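Local coordinates for apical membrane antigen 1-like protein, soluble form (Toxoplasma gondii, PDB 3ZLE), which may play a role in host cell invasion by the parasite, the part modelled here being its conserved extracellular region, at residues A[235-239]-A[325-329]. Numbering follows the deposited sequence.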
ATOM      1  N   GLN A 235       5.772  29.334   1.580  1.00 35.19           N
ATOM      2  CA  GLN A 235       6.925  28.417   1.541  1.00 33.33           C
ATOM      3  C   GLN A 235       6.296  27.044   1.812  1.00 30.22           C
ATOM      4  O   GLN A 235       5.300  26.977   2.540  1.00 33.11           O
ATOM      5  CB  GLN A 235       7.900  28.819   2.665  1.00 28.06           C
ATOM      6  CG  GLN A 235       8.560  27.700   3.408  1.00 40.33           C
ATOM      7  CD  GLN A 235       9.542  28.210   4.452  1.00 36.47           C
ATOM      8  OE1 GLN A 235       9.411  29.316   4.972  1.00 46.54           O
ATOM      9  NE2 GLN A 235      10.531  27.416   4.737  1.00 43.06           N
ATOM     10  N   CYS A 236       6.739  25.998   1.101  1.00 24.85           N
ATOM     11  CA  CYS A 236       6.594  24.613   1.580  1.00 22.92           C
ATOM     12  C   CYS A 236       7.514  24.263   2.743  1.00 26.51           C
ATOM     13  O   CYS A 236       8.721  24.188   2.583  1.00 28.41           O
ATOM     14  CB  CYS A 236       6.867  23.603   0.450  1.00 30.35           C
ATOM     15  SG  CYS A 236       6.189  21.941   0.823  1.00 35.10           S
ATOM     16  N   VAL A 237       6.954  23.944   3.900  1.00 29.08           N
ATOM     17  CA  VAL A 237       7.794  23.489   4.956  1.00 27.33           C
ATOM     18  C   VAL A 237       7.675  22.000   5.168  1.00 24.60           C
ATOM     19  O   VAL A 237       6.619  21.515   5.527  1.00 31.72           O
ATOM     20  CB  VAL A 237       7.652  24.300   6.273  1.00 30.50           C
ATOM     21  CG1 VAL A 237       6.951  25.625   6.039  1.00 22.70           C
ATOM     22  CG2 VAL A 237       6.963  23.497   7.349  1.00 26.98           C
ATOM     23  N   PRO A 238       8.791  21.279   4.969  1.00 28.23           N
ATOM     24  CA  PRO A 238       8.740  19.817   4.930  1.00 25.61           C
ATOM     25  C   PRO A 238       8.509  19.285   6.309  1.00 26.05           C
ATOM     26  O   PRO A 238       8.946  19.886   7.275  1.00 35.44           O
ATOM     27  CB  PRO A 238      10.176  19.400   4.425  1.00 24.47           C
ATOM     28  CG  PRO A 238      11.027  20.627   4.564  1.00 23.77           C
ATOM     29  CD  PRO A 238      10.108  21.830   4.523  1.00 24.08           C
ATOM     30  N   PHE A 239       7.919  18.109   6.392  1.00 29.96           N
ATOM     31  CA  PHE A 239       7.848  17.363   7.628  1.00 30.02           C
ATOM     32  C   PHE A 239       9.208  16.810   8.010  1.00 34.89           C
ATOM     33  O   PHE A 239       9.896  16.197   7.194  1.00 31.74           O
ATOM     34  CB  PHE A 239       6.857  16.222   7.477  1.00 28.44           C
ATOM     35  CG  PHE A 239       5.460  16.682   7.254  1.00 35.83           C
ATOM     36  CD1 PHE A 239       4.993  16.925   5.974  1.00 32.42           C
ATOM     37  CD2 PHE A 239       4.602  16.866   8.322  1.00 36.33           C
ATOM     38  CE1 PHE A 239       3.713  17.415   5.769  1.00 27.61           C
ATOM     39  CE2 PHE A 239       3.350  17.408   8.134  1.00 33.97           C
ATOM     40  CZ  PHE A 239       2.896  17.660   6.845  1.00 25.53           C
ATOM     41  N   ASP A 325       0.493  18.870   1.401  1.00 23.77           N
ATOM     42  CA  ASP A 325      -0.114  19.661   0.325  1.00 23.52           C
ATOM     43  C   ASP A 325       0.931  20.422  -0.491  1.00 20.31           C
ATOM     44  O   ASP A 325       0.612  21.233  -1.319  1.00 20.55           O
ATOM     45  CB  ASP A 325      -1.178  20.634   0.900  1.00 24.79           C
ATOM     46  CG  ASP A 325      -0.594  21.625   1.892  1.00 32.74           C
ATOM     47  OD1 ASP A 325       0.649  21.747   1.962  1.00 28.47           O
ATOM     48  OD2 ASP A 325      -1.383  22.380   2.540  1.00 34.94           O
ATOM     49  N   CYS A 326       2.194  20.114  -0.291  1.00 27.54           N
ATOM     50  CA  CYS A 326       3.198  20.598  -1.227  1.00 23.12           C
ATOM     51  C   CYS A 326       4.419  19.719  -1.133  1.00 25.99           C
ATOM     52  O   CYS A 326       4.500  18.794  -0.272  1.00 20.91           O
ATOM     53  CB  CYS A 326       3.571  22.063  -0.917  1.00 22.32           C
ATOM     54  SG  CYS A 326       4.075  22.279   0.803  1.00 34.21           S
ATOM     55  N   PHE A 327       5.329  19.943  -2.079  1.00 25.13           N
ATOM     56  CA  PHE A 327       6.624  19.324  -2.088  1.00 23.14           C
ATOM     57  C   PHE A 327       7.679  20.386  -1.977  1.00 23.96           C
ATOM     58  O   PHE A 327       7.640  21.397  -2.700  1.00 21.25           O
ATOM     59  CB  PHE A 327       6.830  18.589  -3.404  1.00 23.27           C
ATOM     60  CG  PHE A 327       6.200  17.259  -3.430  1.00 19.06           C
ATOM     61  CD1 PHE A 327       6.794  16.191  -2.768  1.00 20.09           C
ATOM     62  CD2 PHE A 327       4.936  17.085  -3.997  1.00 19.23           C
ATOM     63  CE1 PHE A 327       6.195  14.950  -2.778  1.00 19.14           C
ATOM     64  CE2 PHE A 327       4.333  15.840  -4.004  1.00 14.19           C
ATOM     65  CZ  PHE A 327       4.954  14.784  -3.413  1.00 16.86           C
ATOM     66  N   ALA A 328       8.667  20.133  -1.128  1.00 17.69           N
ATOM     67  CA  ALA A 328       9.874  20.957  -1.117  1.00 22.26           C
ATOM     68  C   ALA A 328      10.969  20.295  -1.984  1.00 16.40           C
ATOM     69  O   ALA A 328      11.483  19.239  -1.609  1.00 22.22           O
ATOM     70  CB  ALA A 328      10.379  21.081   0.338  1.00 20.48           C
ATOM     71  N   PRO A 329      11.321  20.881  -3.129  1.00 17.99           N
ATOM     72  CA  PRO A 329      12.360  20.133  -3.907  1.00 21.14           C
ATOM     73  C   PRO A 329      13.729  20.239  -3.227  1.00 26.11           C
ATOM     74  O   PRO A 329      14.198  21.349  -2.939  1.00 32.39           O
ATOM     75  CB  PRO A 329      12.374  20.845  -5.286  1.00 14.56           C
ATOM     76  CG  PRO A 329      11.863  22.225  -4.991  1.00 16.12           C
ATOM     77  CD  PRO A 329      10.897  22.132  -3.817  1.00 16.24           C
TER
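Cys236 and Cys326 are joined by a disulfide, SG to SG 2.1 Å, whose torsion about the S–S bond is 88°, close to the relaxed right angle. The two half-cystines reach it differently. The sulfur of Cys236 is trans to its amide nitrogen (chi1 -162°) and reaches toward 325-329, whereas that of Cys326 is tucked back over its own backbone.

SG of Cys236 also packs closely on the Phe327–Ala328 peptide group, 3.5 Å from Phe327 C and 3.6 Å from Ala328 N. Apolar contact is lighter: the methyl of Ala328 has its CB 4.3 Å from that same sulfur. The same methyl also touches the proline ring, CB of Ala328 to CD of Pro238, 4.3 Å.

No hydrogen bond passes between 235-239 and 325-329. Both lie on outer strands of a three-stranded antiparallel sheet and pair with the central strand 226-232, where Asp325 and Cys326 facing Gly229 form a classic beta bulge. The short segments run at 84°, so the sheet is strongly twisted or bent, bringing its edges together. The side chain of Phe327 leaves away from 235-239, its ring meeting Trp9 and Phe22 edge-to-face, while Gln379 takes the carbonyl of Cys236.

Within the AMA1 family region of the ectodomain, this is one of several disulfides: a buried, relaxed covalent cross-link between sequence-distant edge strands otherwise related through 226-232.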